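Local structure of beta-1,3-1,4-glucanase (Caldicellulosiruptor sp. F32, 5H4R) at residues A31-P36 with L311-V316; S110-S115 with L156-K161; P151-L156 with C207-E212; Q337-F342 with P385-A390. The protein probably hydrolyses mixed-linkage beta-1,3-1,4-glucans such as lichenan, acting as a lichenase of glycoside hydrolase family 5. The protein carries 1 engineered substitution. One frame throughout, in Å; residues are numbered along the deposited sequence.

Interaction 1: A31-P36 with L311-V316; sequences ASRKIP and LYDKFV
R33 lies against the ring of Y312: its guanidinium takes CE2 over one face, off its centre, with NH2 3.4 Å from that carbon. The two planes stand 44° apart, so this is an oblique contact rather than a parallel stack. R33 CG lies over one face of the ring, toward its rim, and R33 CB is 3.6 Å from Y312 CZ. R33 NH2 stays 4.2 Å from D313 OD1, beyond a salt bridge, and a water accepts from NH2 and donates to OD1. At K34 the main chain takes over: the Y312 hydroxyl donates to K34 O at 2.5 Å, in the carbonyl plane and on a lone pair. Y312 belongs to helix 298-316, which precedes strand 322-327 of the (beta/alpha)8 barrel, and the loop before helix 39-47 runs across the C-terminal end of that barrel helix. I35 brings CD1 to the edge of the same ring, 4.0 Å from Y312 CE1, and reaches toward V316 CG1. L41 of helix 39-47 touches I35, P36 and V316 alike. P36 brings CG and CD to the helix end, CD lying 3.3 Å from V316 O.

Interaction 2: S110-S115 with L156-K161; sequences SNFTIS and LQTSIK
K161 stretches from its helix toward the turn around S110 and N111, and its aliphatic stem runs past F112. The pairing joins two parts of the (beta/alpha)8 barrel: the small hairpin of strands 107-108 and 113-114, which follows barrel strand 96-99, and the first turns of helix 156-173. The lysine chain is extended as far as CE and bends only at its last torsion (chi4 70°), which turns NZ aside toward N111. There the ammonium makes a weak hydrogen bond to N111 OD1 at 3.4 Å, while K161 CE lies 3.0 Å from S110 O. Nearer the helix along the lysine chain, K161 CG meets CE2 at the rim of the F112 ring at 3.9 Å. On the same ring CZ lies 4.2 Å from the T158 methyl CG2, both partners lying at the ring edge near its plane. Two waters form the next layer. One accepts from K161 NZ and is hydrogen-bonded to S110 OG; the other donates to N111 OD1 and to K161 O, tying the amide to the helix backbone. Farther out, the turn is positioned by later residues of the same helix: Y162 meets the F112 ring edge-to-face, and S165 OG bonds to N111 O. Q169 uses both ends of its amide, NE2 bonding to F112 O and OE1 to I114 N.

Interaction 3: P151-L156 with C207-E212; sequences PNSQHL and CRDAVE
S153 OG and D209 OD1 stand only 2.4 Å apart in the model, a hydrogen bond donated by the serine and so short that its exact length is doubtful. The second bond of the pair is ordinary: S153 N gives its proton to D209 OD2 at 2.9 Å, on the syn lone pair, so both carboxylate oxygens are used. D209 CG is anti to its backbone N (chi1 177°), which puts CG on the loop side; the oxygens OD1 and OD2 then meet S153, and OD2 also lies 3.4 Å from N152 CB. An alanine in place of D209 would probably leave S153 N and OG without their acceptor and S153 OG free to turn. Alongside, P151 O faces A210, with a CA-H...O contact of 3.2 Å from A210 CA; this buried carbonyl finds no hydrogen-bonding partner. N152 shapes the turn from within as an Asx motif: its OD1 accepts from H155 N, and H155 ND1 adds a second bond to the same oxygen. H155 in turn holds the N-cap position of helix 156-173. The loop thus comes from barrel strand 135-139, by way of H141 and H142 of the glycan pocket, into helix 156-173, and it rests on helix 205-226, which follows strand 181-184; P151 touches A213 and I214 of that helix, and L156 touches A213 and L217.

Interaction 4: Q337-F342 with P385-A390; sequences QSRVEF and PEIVSA
E386 and I387 meet V340 where two neighbouring helices of the (beta/alpha)8 barrel run side by side: helix 336-352, before the last barrel strand 356-361, and helix 385-395, after it. Their segment axes approach to 8.5 Å and are inclined by 18°, nearly parallel. E386 offers its stem, CB lying 3.7 Å from V340 CG2, while its chain bends at chi2 (90°) and its carboxylate leads away to a salt bridge with R22. I387 follows at the tightest backbone approach, its CA 4.8 Å from that of V340. Its CG1 packs on V340 CG2 at 4.0 Å, and CD1 reaches further, to R339. This methyl sits over the centre of one face of the guanidinium, 3.6 Å above the plane, an apolar lid on a charged group. The charge has partners of its own: R339 NH1 bonds to A329 O, and R339 forms a cation-pi pair with Y384, its side chain about 11 Å from a bound beta-D-glucopyranose. An alanine at R339 would probably leave A329 O without this donor, take the guanidinium off I387 CD1, opening a gap there, and deprive Y384 of its cation. One turn on, A390 points toward the other helix, and its small side chain suits the close approach: CB lies 3.6 Å from V340 O and 4.0 Å from V340 CG1.

The four contacts are spread around one closed barrel of eight parallel strands. Interactions 2 and 3 are neighbours, with centres 17 Å apart; they share L156 and cross along the chain: the start of helix 156-173 meets the turn of the 107-114 hairpin, while the loop leading into that helix rests on helix 205-226. Both are nested in the long loop closed by interaction 1, where the segment ahead of helix 39-47 meets helix 298-316. Interaction 4 follows in series, joining the last helix, 385-395, to helix 336-352; its centre is 40 Å from that of interaction 3, across the chain's centre. Together they tie loops and helices of the outer layer around the barrel.

Interaction 1: A31-P36 with L311-V316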
loop_
_atom_site.group_PDB
_atom_site.type_symbol
_atom_site.label_atom_id
_atom_site.label_comp_id
_atom_site.label_asym_id
_atom_site.label_seq_id
_atom_site.Cartn_x
_atom_site.Cartn_y
_atom_site.Cartn_z
ATOM N N ALA A 31 14.354 -16.610 -13.200
ATOM C CA ALA A 31 13.543 -17.815 -13.282
ATOM C C ALA A 31 12.355 -17.750 -12.324
ATOM O O ALA A 31 12.471 -17.270 -11.194
ATOM C CB ALA A 31 14.406 -19.039 -12.967
ATOM N N SER A 32 11.198 -18.226 -12.780
ATOM C CA SER A 32 10.038 -18.295 -11.900
ATOM C C SER A 32 10.255 -19.367 -10.835
ATOM O O SER A 32 10.832 -20.427 -11.093
ATOM C CB SER A 32 8.757 -18.591 -12.686
ATOM O OG SER A 32 7.615 -18.596 -11.824
ATOM N N ARG A 33 9.810 -19.070 -9.623
ATOM C CA ARG A 33 9.778 -20.038 -8.549
ATOM C C ARG A 33 8.494 -20.860 -8.640
ATOM O O ARG A 33 7.550 -20.513 -9.359
ATOM C CB ARG A 33 9.858 -19.333 -7.190
ATOM C CG ARG A 33 11.111 -18.456 -6.973
ATOM C CD ARG A 33 12.399 -19.236 -6.990
ATOM N NE ARG A 33 12.637 -19.912 -5.726
ATOM C CZ ARG A 33 12.974 -19.265 -4.613
ATOM N NH1 ARG A 33 13.102 -17.920 -4.617
ATOM N NH2 ARG A 33 13.157 -19.956 -3.506
ATOM N N LYS A 34 8.454 -21.959 -7.899
ATOM C CA LYS A 34 7.212 -22.718 -7.793
ATOM C C LYS A 34 6.207 -21.899 -7.010
ATOM O O LYS A 34 6.494 -21.474 -5.886
ATOM C CB LYS A 34 7.455 -24.062 -7.115
ATOM C CG LYS A 34 6.205 -24.886 -6.969
ATOM C CD LYS A 34 5.691 -25.359 -8.336
ATOM C CE LYS A 34 4.574 -26.401 -8.201
ATOM N NZ LYS A 34 3.304 -25.820 -7.665
ATOM N N ILE A 35 5.049 -21.649 -7.605
ATOM C CA ILE A 35 3.971 -20.897 -6.974
ATOM C C ILE A 35 2.825 -21.870 -6.714
ATOM O O ILE A 35 2.331 -22.508 -7.663
ATOM C CB ILE A 35 3.496 -19.718 -7.839
ATOM C CG1 ILE A 35 4.679 -18.880 -8.378
ATOM C CG2 ILE A 35 2.503 -18.856 -7.046
ATOM C CD1 ILE A 35 5.628 -18.414 -7.331
ATOM N N PRO A 36 2.417 -22.084 -5.465
ATOM C CA PRO A 36 1.315 -23.022 -5.225
ATOM C C PRO A 36 0.070 -22.623 -5.996
ATOM O O PRO A 36 -0.254 -21.441 -6.134
ATOM C CB PRO A 36 1.105 -22.945 -3.712
ATOM C CG PRO A 36 2.479 -22.549 -3.200
ATOM C CD PRO A 36 3.034 -21.615 -4.206
ATOM N N LEU A 311 10.121 -13.353 1.977
ATOM C CA LEU A 311 8.660 -13.390 1.899
ATOM C C LEU A 311 8.175 -14.610 1.124
ATOM O O LEU A 311 7.160 -15.225 1.491
ATOM C CB LEU A 311 8.135 -12.109 1.259
ATOM C CG LEU A 311 8.264 -10.826 2.075
ATOM C CD1 LEU A 311 7.804 -9.644 1.262
ATOM C CD2 LEU A 311 7.484 -10.887 3.388
ATOM N N TYR A 312 8.866 -14.972 0.042
ATOM C CA TYR A 312 8.532 -16.208 -0.656
ATOM C C TYR A 312 8.709 -17.418 0.265
ATOM O O TYR A 312 7.844 -18.303 0.318
ATOM C CB TYR A 312 9.382 -16.341 -1.918
ATOM C CG TYR A 312 9.183 -17.648 -2.618
ATOM C CD1 TYR A 312 8.130 -17.825 -3.496
ATOM C CD2 TYR A 312 10.022 -18.728 -2.367
ATOM C CE1 TYR A 312 7.929 -19.034 -4.129
ATOM C CE2 TYR A 312 9.826 -19.954 -2.987
ATOM C CZ TYR A 312 8.774 -20.101 -3.872
ATOM O OH TYR A 312 8.595 -21.326 -4.504
ATOM N N ASP A 313 9.797 -17.451 1.047
ATOM C CA ASP A 313 10.055 -18.594 1.915
ATOM C C ASP A 313 8.974 -18.740 2.975
ATOM O O ASP A 313 8.486 -19.848 3.242
ATOM C CB ASP A 313 11.413 -18.463 2.607
ATOM C CG ASP A 313 12.589 -18.589 1.666
ATOM O OD1 ASP A 313 12.407 -18.997 0.501
ATOM O OD2 ASP A 313 13.720 -18.290 2.123
ATOM N N LYS A 314 8.605 -17.634 3.629
ATOM C CA LYS A 314 7.713 -17.732 4.780
ATOM C C LYS A 314 6.254 -17.865 4.363
ATOM O O LYS A 314 5.482 -18.584 5.019
ATOM C CB LYS A 314 7.870 -16.505 5.685
ATOM C CG LYS A 314 7.057 -16.632 6.958
ATOM C CD LYS A 314 7.390 -15.566 8.016
ATOM C CE LYS A 314 6.556 -15.789 9.259
ATOM N NZ LYS A 314 6.832 -14.794 10.334
ATOM N N PHE A 315 5.858 -17.177 3.291
ATOM C CA PHE A 315 4.445 -17.052 2.946
ATOM C C PHE A 315 4.113 -17.674 1.594
ATOM O O PHE A 315 3.365 -18.645 1.559
ATOM C CB PHE A 315 4.029 -15.587 2.973
ATOM C CG PHE A 315 4.191 -14.934 4.318
ATOM C CD1 PHE A 315 3.482 -15.388 5.411
ATOM C CD2 PHE A 315 5.037 -13.856 4.478
ATOM C CE1 PHE A 315 3.604 -14.773 6.666
ATOM C CE2 PHE A 315 5.172 -13.260 5.732
ATOM C CZ PHE A 315 4.458 -13.728 6.812
ATOM N N VAL A 316 4.602 -17.124 0.480
ATOM C CA VAL A 316 4.088 -17.547 -0.826
ATOM C C VAL A 316 4.293 -19.043 -1.029
ATOM O O VAL A 316 3.403 -19.750 -1.528
ATOM C CB VAL A 316 4.750 -16.750 -1.956
ATOM C CG1 VAL A 316 4.250 -17.252 -3.297
ATOM C CG2 VAL A 316 4.485 -15.258 -1.790
HETATM O O HOH W 1 13.830 -17.849 -1.635
#

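Interaction 2: S110-S115 with L156-K161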
loop_
_atom_site.group_PDB
_atom_site.type_symbol
_atom_site.label_atom_id
_atom_site.label_comp_id
_atom_site.label_asym_id
_atom_site.label_seq_id
_atom_site.Cartn_x
_atom_site.Cartn_y
_atom_site.Cartn_z
ATOM N N SER A 110 -17.364 10.859 20.090
ATOM C CA SER A 110 -16.559 9.907 20.845
ATOM C C SER A 110 -16.416 8.568 20.137
ATOM O O SER A 110 -15.483 7.820 20.447
ATOM C CB SER A 110 -17.151 9.689 22.240
ATOM O OG SER A 110 -18.556 9.510 22.180
ATOM N N ASN A 111 -17.292 8.242 19.185
ATOM C CA ASN A 111 -17.160 6.975 18.475
ATOM C C ASN A 111 -16.787 7.167 17.011
ATOM O O ASN A 111 -17.108 6.325 16.169
ATOM C CB ASN A 111 -18.423 6.125 18.605
ATOM C CG ASN A 111 -18.130 4.628 18.366
ATOM O OD1 ASN A 111 -16.991 4.177 18.544
ATOM N ND2 ASN A 111 -19.140 3.872 17.949
ATOM N N PHE A 112 -16.074 8.247 16.700
ATOM C CA PHE A 112 -15.410 8.429 15.404
ATOM C C PHE A 112 -16.380 8.265 14.233
ATOM O O PHE A 112 -16.144 7.496 13.289
ATOM C CB PHE A 112 -14.226 7.458 15.221
ATOM C CG PHE A 112 -13.231 7.439 16.365
ATOM C CD1 PHE A 112 -12.317 8.470 16.542
ATOM C CD2 PHE A 112 -13.167 6.350 17.218
ATOM C CE1 PHE A 112 -11.397 8.436 17.568
ATOM C CE2 PHE A 112 -12.236 6.308 18.246
ATOM C CZ PHE A 112 -11.350 7.348 18.421
ATOM N N THR A 113 -17.444 9.046 14.264
ATOM C CA THR A 113 -18.390 9.033 13.157
ATOM C C THR A 113 -17.752 9.666 11.940
ATOM O O THR A 113 -17.363 10.837 11.989
ATOM C CB THR A 113 -19.663 9.787 13.517
ATOM O OG1 THR A 113 -20.258 9.211 14.678
ATOM C CG2 THR A 113 -20.653 9.711 12.361
ATOM N N ILE A 114 -17.704 8.923 10.838
ATOM C CA ILE A 114 -17.130 9.439 9.592
ATOM C C ILE A 114 -18.125 10.383 8.931
ATOM O O ILE A 114 -19.314 10.068 8.785
ATOM C CB ILE A 114 -16.754 8.291 8.641
ATOM C CG1 ILE A 114 -15.712 7.356 9.276
ATOM C CG2 ILE A 114 -16.208 8.856 7.340
ATOM C CD1 ILE A 114 -15.519 6.060 8.504
ATOM N N SER A 115 -17.627 11.549 8.529
ATOM C CA SER A 115 -18.404 12.496 7.745
ATOM C C SER A 115 -19.008 11.819 6.525
ATOM O O SER A 115 -18.300 11.174 5.744
ATOM C CB SER A 115 -17.511 13.650 7.291
ATOM O OG SER A 115 -18.033 14.224 6.103
ATOM N N LEU A 156 -3.954 1.423 23.608
ATOM C CA LEU A 156 -4.550 0.296 22.895
ATOM C C LEU A 156 -6.078 0.338 22.948
ATOM O O LEU A 156 -6.737 0.012 21.953
ATOM C CB LEU A 156 -4.017 -1.029 23.452
ATOM C CG LEU A 156 -4.525 -2.313 22.771
ATOM C CD1 LEU A 156 -4.145 -2.362 21.303
ATOM C CD2 LEU A 156 -3.992 -3.548 23.506
ATOM N N GLN A 157 -6.666 0.713 24.088
ATOM C CA GLN A 157 -8.125 0.698 24.188
ATOM C C GLN A 157 -8.756 1.670 23.185
ATOM O O GLN A 157 -9.726 1.329 22.494
ATOM C CB GLN A 157 -8.565 1.021 25.615
ATOM C CG GLN A 157 -10.072 1.159 25.759
ATOM C CD GLN A 157 -10.503 1.542 27.158
ATOM O OE1 GLN A 157 -9.854 1.191 28.144
ATOM N NE2 GLN A 157 -11.603 2.281 27.250
ATOM N N THR A 158 -8.202 2.878 23.072
ATOM C CA THR A 158 -8.691 3.814 22.060
ATOM C C THR A 158 -8.388 3.332 20.646
ATOM O O THR A 158 -9.201 3.532 19.734
ATOM C CB THR A 158 -8.083 5.180 22.314
ATOM O OG1 THR A 158 -8.535 5.634 23.598
ATOM C CG2 THR A 158 -8.536 6.169 21.255
ATOM N N SER A 159 -7.250 2.675 20.443
ATOM C CA SER A 159 -6.937 2.165 19.111
ATOM C C SER A 159 -7.916 1.079 18.680
ATOM O O SER A 159 -8.343 1.047 17.521
ATOM C CB SER A 159 -5.505 1.638 19.078
ATOM O OG SER A 159 -4.601 2.698 19.320
ATOM N N ILE A 160 -8.279 0.179 19.596
ATOM C CA ILE A 160 -9.300 -0.829 19.312
ATOM C C ILE A 160 -10.605 -0.156 18.910
ATOM O O ILE A 160 -11.249 -0.545 17.930
ATOM C CB ILE A 160 -9.493 -1.748 20.538
ATOM C CG1 ILE A 160 -8.266 -2.651 20.719
ATOM C CG2 ILE A 160 -10.746 -2.591 20.391
ATOM C CD1 ILE A 160 -8.199 -3.373 22.041
ATOM N N LYS A 161 -11.014 0.868 19.667
ATOM C CA LYS A 161 -12.258 1.575 19.376
ATOM C C LYS A 161 -12.218 2.209 17.997
ATOM O O LYS A 161 -13.215 2.197 17.259
ATOM C CB LYS A 161 -12.499 2.638 20.437
ATOM C CG LYS A 161 -13.804 3.347 20.318
ATOM C CD LYS A 161 -13.997 4.342 21.480
ATOM C CE LYS A 161 -15.379 4.973 21.494
ATOM N NZ LYS A 161 -16.462 4.025 21.876
HETATM O O HOH W 2 -18.230 6.492 22.460
HETATM O O HOH W 3 -15.745 1.667 18.206
#

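Interaction 3: P151-L156 with C207-E212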
loop_
_atom_site.group_PDB
_atom_site.type_symbol
_atom_site.label_atom_id
_atom_site.label_comp_id
_atom_site.label_asym_id
_atom_site.label_seq_id
_atom_site.Cartn_x
_atom_site.Cartn_y
_atom_site.Cartn_z
ATOM N N PRO A 151 -0.174 1.964 18.220
ATOM C CA PRO A 151 0.058 0.574 18.669
ATOM C C PRO A 151 0.937 0.438 19.907
ATOM O O PRO A 151 2.084 -0.021 19.848
ATOM C CB PRO A 151 0.716 -0.049 17.439
ATOM C CG PRO A 151 1.563 1.083 16.890
ATOM C CD PRO A 151 0.707 2.318 17.081
ATOM N N ASN A 152 0.410 0.832 21.064
ATOM C CA ASN A 152 1.053 0.471 22.313
ATOM C C ASN A 152 -0.012 0.266 23.381
ATOM O O ASN A 152 -1.196 0.551 23.174
ATOM C CB ASN A 152 2.137 1.491 22.720
ATOM C CG ASN A 152 1.600 2.869 23.081
ATOM O OD1 ASN A 152 0.390 3.113 23.172
ATOM N ND2 ASN A 152 2.540 3.796 23.310
ATOM N N SER A 153 0.422 -0.272 24.521
ATOM C CA SER A 153 -0.535 -0.616 25.571
ATOM C C SER A 153 -1.222 0.627 26.107
ATOM O O SER A 153 -2.421 0.594 26.410
ATOM C CB SER A 153 0.160 -1.392 26.696
ATOM O OG SER A 153 0.422 -2.724 26.271
ATOM N N GLN A 154 -0.487 1.739 26.209
ATOM C CA GLN A 154 -1.051 2.968 26.758
ATOM C C GLN A 154 -2.268 3.430 25.974
ATOM O O GLN A 154 -3.224 3.955 26.558
ATOM C CB GLN A 154 0.004 4.078 26.775
ATOM C CG GLN A 154 -0.526 5.424 27.239
ATOM C CD GLN A 154 0.558 6.485 27.311
ATOM O OE1 GLN A 154 1.686 6.274 26.855
ATOM N NE2 GLN A 154 0.217 7.636 27.883
ATOM N N HIS A 155 -2.247 3.273 24.647
ATOM C CA HIS A 155 -3.318 3.783 23.800
ATOM C C HIS A 155 -4.121 2.666 23.150
ATOM O O HIS A 155 -4.911 2.930 22.237
ATOM C CB HIS A 155 -2.740 4.716 22.734
ATOM C CG HIS A 155 -2.113 5.936 23.320
ATOM N ND1 HIS A 155 -0.746 6.104 23.423
ATOM C CD2 HIS A 155 -2.670 7.027 23.894
ATOM C CE1 HIS A 155 -0.490 7.267 23.996
ATOM N NE2 HIS A 155 -1.638 7.844 24.297
ATOM N N LEU A 156 -3.954 1.423 23.608
ATOM C CA LEU A 156 -4.550 0.296 22.895
ATOM C C LEU A 156 -6.078 0.338 22.948
ATOM O O LEU A 156 -6.737 0.012 21.953
ATOM C CB LEU A 156 -4.017 -1.029 23.452
ATOM C CG LEU A 156 -4.525 -2.313 22.771
ATOM C CD1 LEU A 156 -4.145 -2.362 21.303
ATOM C CD2 LEU A 156 -3.992 -3.548 23.506
ATOM N N CYS A 207 9.259 -2.309 22.001
ATOM C CA CYS A 207 9.066 -2.835 20.655
ATOM C C CYS A 207 8.225 -4.098 20.677
ATOM O O CYS A 207 7.366 -4.292 19.820
ATOM C CB CYS A 207 10.420 -3.121 20.006
ATOM S SG CYS A 207 11.457 -1.661 19.865
ATOM N N ARG A 208 8.458 -4.978 21.654
ATOM C CA ARG A 208 7.637 -6.177 21.727
ATOM C C ARG A 208 6.180 -5.810 21.948
ATOM O O ARG A 208 5.285 -6.446 21.391
ATOM C CB ARG A 208 8.143 -7.106 22.837
ATOM C CG ARG A 208 9.586 -7.528 22.612
ATOM C CD ARG A 208 10.014 -8.706 23.477
ATOM N NE ARG A 208 9.309 -9.938 23.110
ATOM C CZ ARG A 208 9.669 -10.766 22.125
ATOM N NH1 ARG A 208 10.735 -10.512 21.376
ATOM N NH2 ARG A 208 8.952 -11.859 21.884
ATOM N N ASP A 209 5.931 -4.773 22.750
ATOM C CA ASP A 209 4.567 -4.341 23.042
ATOM C C ASP A 209 3.868 -3.820 21.786
ATOM O O ASP A 209 2.683 -4.096 21.563
ATOM C CB ASP A 209 4.613 -3.274 24.126
ATOM C CG ASP A 209 3.252 -2.700 24.447
ATOM O OD1 ASP A 209 2.411 -3.408 25.039
ATOM O OD2 ASP A 209 3.033 -1.519 24.140
ATOM N N ALA A 210 4.590 -3.080 20.949
ATOM C CA ALA A 210 3.987 -2.531 19.734
ATOM C C ALA A 210 3.656 -3.636 18.733
ATOM O O ALA A 210 2.601 -3.608 18.080
ATOM C CB ALA A 210 4.916 -1.483 19.124
ATOM N N VAL A 211 4.528 -4.635 18.617
ATOM C CA VAL A 211 4.249 -5.777 17.746
ATOM C C VAL A 211 3.005 -6.515 18.219
ATOM O O VAL A 211 2.138 -6.897 17.415
ATOM C CB VAL A 211 5.484 -6.694 17.692
ATOM C CG1 VAL A 211 5.144 -8.054 17.030
ATOM C CG2 VAL A 211 6.596 -6.029 16.922
ATOM N N GLU A 212 2.869 -6.684 19.535
ATOM C CA GLU A 212 1.693 -7.347 20.089
ATOM C C GLU A 212 0.439 -6.518 19.854
ATOM O O GLU A 212 -0.628 -7.059 19.544
ATOM C CB GLU A 212 1.894 -7.600 21.584
ATOM C CG GLU A 212 3.005 -8.607 21.881
ATOM C CD GLU A 212 2.758 -9.980 21.265
ATOM O OE1 GLU A 212 1.770 -10.634 21.671
ATOM O OE2 GLU A 212 3.543 -10.400 20.370
#

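Interaction 4: Q337-F342 with P385-A390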
loop_
_atom_site.group_PDB
_atom_site.type_symbol
_atom_site.label_atom_id
_atom_site.label_comp_id
_atom_site.label_asym_id
_atom_site.label_seq_id
_atom_site.Cartn_x
_atom_site.Cartn_y
_atom_site.Cartn_z
ATOM N N GLN A 337 16.889 6.343 -16.958
ATOM C CA GLN A 337 17.337 5.002 -17.323
ATOM C C GLN A 337 17.457 4.117 -16.089
ATOM O O GLN A 337 17.056 2.940 -16.111
ATOM C CB GLN A 337 18.671 5.080 -18.063
ATOM C CG GLN A 337 19.197 3.724 -18.453
ATOM C CD GLN A 337 18.300 3.026 -19.464
ATOM O OE1 GLN A 337 17.811 3.646 -20.431
ATOM N NE2 GLN A 337 18.104 1.723 -19.272
ATOM N N SER A 338 18.011 4.657 -14.993
ATOM C CA SER A 338 18.092 3.874 -13.757
ATOM C C SER A 338 16.714 3.491 -13.233
ATOM O O SER A 338 16.504 2.363 -12.772
ATOM C CB SER A 338 18.836 4.644 -12.669
ATOM O OG SER A 338 20.222 4.758 -12.942
ATOM N N ARG A 339 15.768 4.436 -13.233
ATOM C CA ARG A 339 14.450 4.131 -12.699
ATOM C C ARG A 339 13.697 3.141 -13.591
ATOM O O ARG A 339 12.931 2.312 -13.082
ATOM C CB ARG A 339 13.666 5.416 -12.497
ATOM C CG ARG A 339 14.264 6.311 -11.453
ATOM C CD ARG A 339 13.235 7.227 -10.841
ATOM N NE ARG A 339 12.746 8.184 -11.827
ATOM C CZ ARG A 339 11.530 8.737 -11.850
ATOM N NH1 ARG A 339 10.594 8.441 -10.950
ATOM N NH2 ARG A 339 11.253 9.611 -12.796
ATOM N N VAL A 340 13.937 3.183 -14.905
ATOM C CA VAL A 340 13.369 2.201 -15.838
ATOM C C VAL A 340 13.904 0.795 -15.546
ATOM O O VAL A 340 13.142 -0.185 -15.444
ATOM C CB VAL A 340 13.660 2.640 -17.284
ATOM C CG1 VAL A 340 13.420 1.517 -18.287
ATOM C CG2 VAL A 340 12.842 3.870 -17.661
ATOM N N GLU A 341 15.222 0.665 -15.391
ATOM C CA GLU A 341 15.785 -0.647 -15.089
ATOM C C GLU A 341 15.299 -1.160 -13.739
ATOM O O GLU A 341 14.937 -2.341 -13.607
ATOM C CB GLU A 341 17.308 -0.594 -15.130
ATOM C CG GLU A 341 17.865 -0.401 -16.531
ATOM C CD GLU A 341 19.394 -0.312 -16.593
ATOM O OE1 GLU A 341 20.096 -0.995 -15.803
ATOM O OE2 GLU A 341 19.906 0.469 -17.437
ATOM N N PHE A 342 15.297 -0.286 -12.722
ATOM C CA PHE A 342 14.757 -0.616 -11.407
ATOM C C PHE A 342 13.335 -1.151 -11.505
ATOM O O PHE A 342 12.997 -2.168 -10.881
ATOM C CB PHE A 342 14.786 0.635 -10.520
ATOM C CG PHE A 342 13.972 0.534 -9.262
ATOM C CD1 PHE A 342 14.486 -0.027 -8.113
ATOM C CD2 PHE A 342 12.677 1.054 -9.225
ATOM C CE1 PHE A 342 13.713 -0.100 -6.950
ATOM C CE2 PHE A 342 11.909 0.990 -8.077
ATOM C CZ PHE A 342 12.423 0.420 -6.936
ATOM N N PRO A 385 6.309 7.421 -19.408
ATOM C CA PRO A 385 5.747 6.193 -19.994
ATOM C C PRO A 385 6.752 5.051 -20.035
ATOM O O PRO A 385 6.354 3.875 -20.037
ATOM C CB PRO A 385 5.326 6.638 -21.396
ATOM C CG PRO A 385 6.199 7.815 -21.702
ATOM C CD PRO A 385 6.420 8.515 -20.377
ATOM N N GLU A 386 8.048 5.363 -20.057
ATOM C CA GLU A 386 9.070 4.322 -20.079
ATOM C C GLU A 386 9.046 3.483 -18.806
ATOM O O GLU A 386 9.310 2.275 -18.846
ATOM C CB GLU A 386 10.440 4.942 -20.266
ATOM C CG GLU A 386 10.563 5.790 -21.551
ATOM C CD GLU A 386 10.204 7.272 -21.390
ATOM O OE1 GLU A 386 9.677 7.709 -20.335
ATOM O OE2 GLU A 386 10.473 8.007 -22.372
ATOM N N ILE A 387 8.795 4.118 -17.658
ATOM C CA ILE A 387 8.706 3.384 -16.400
ATOM C C ILE A 387 7.474 2.498 -16.420
ATOM O O ILE A 387 7.515 1.338 -16.004
ATOM C CB ILE A 387 8.696 4.353 -15.201
ATOM C CG1 ILE A 387 10.029 5.111 -15.093
ATOM C CG2 ILE A 387 8.401 3.614 -13.906
ATOM C CD1 ILE A 387 10.116 6.166 -13.970
ATOM N N VAL A 388 6.348 3.030 -16.900
ATOM C CA VAL A 388 5.122 2.239 -16.974
ATOM C C VAL A 388 5.336 1.040 -17.886
ATOM O O VAL A 388 5.043 -0.100 -17.516
ATOM C CB VAL A 388 3.942 3.107 -17.436
ATOM C CG1 VAL A 388 2.694 2.260 -17.609
ATOM C CG2 VAL A 388 3.675 4.230 -16.419
ATOM N N SER A 389 5.908 1.277 -19.068
ATOM C CA SER A 389 6.130 0.193 -20.018
ATOM C C SER A 389 7.088 -0.843 -19.457
ATOM O O SER A 389 6.941 -2.048 -19.726
ATOM C CB SER A 389 6.676 0.747 -21.329
ATOM O OG SER A 389 5.685 1.497 -21.979
ATOM N N ALA A 390 8.086 -0.391 -18.701
ATOM C CA ALA A 390 9.033 -1.312 -18.078
ATOM C C ALA A 390 8.319 -2.261 -17.128
ATOM O O ALA A 390 8.606 -3.467 -17.105
ATOM C CB ALA A 390 10.115 -0.527 -17.331
#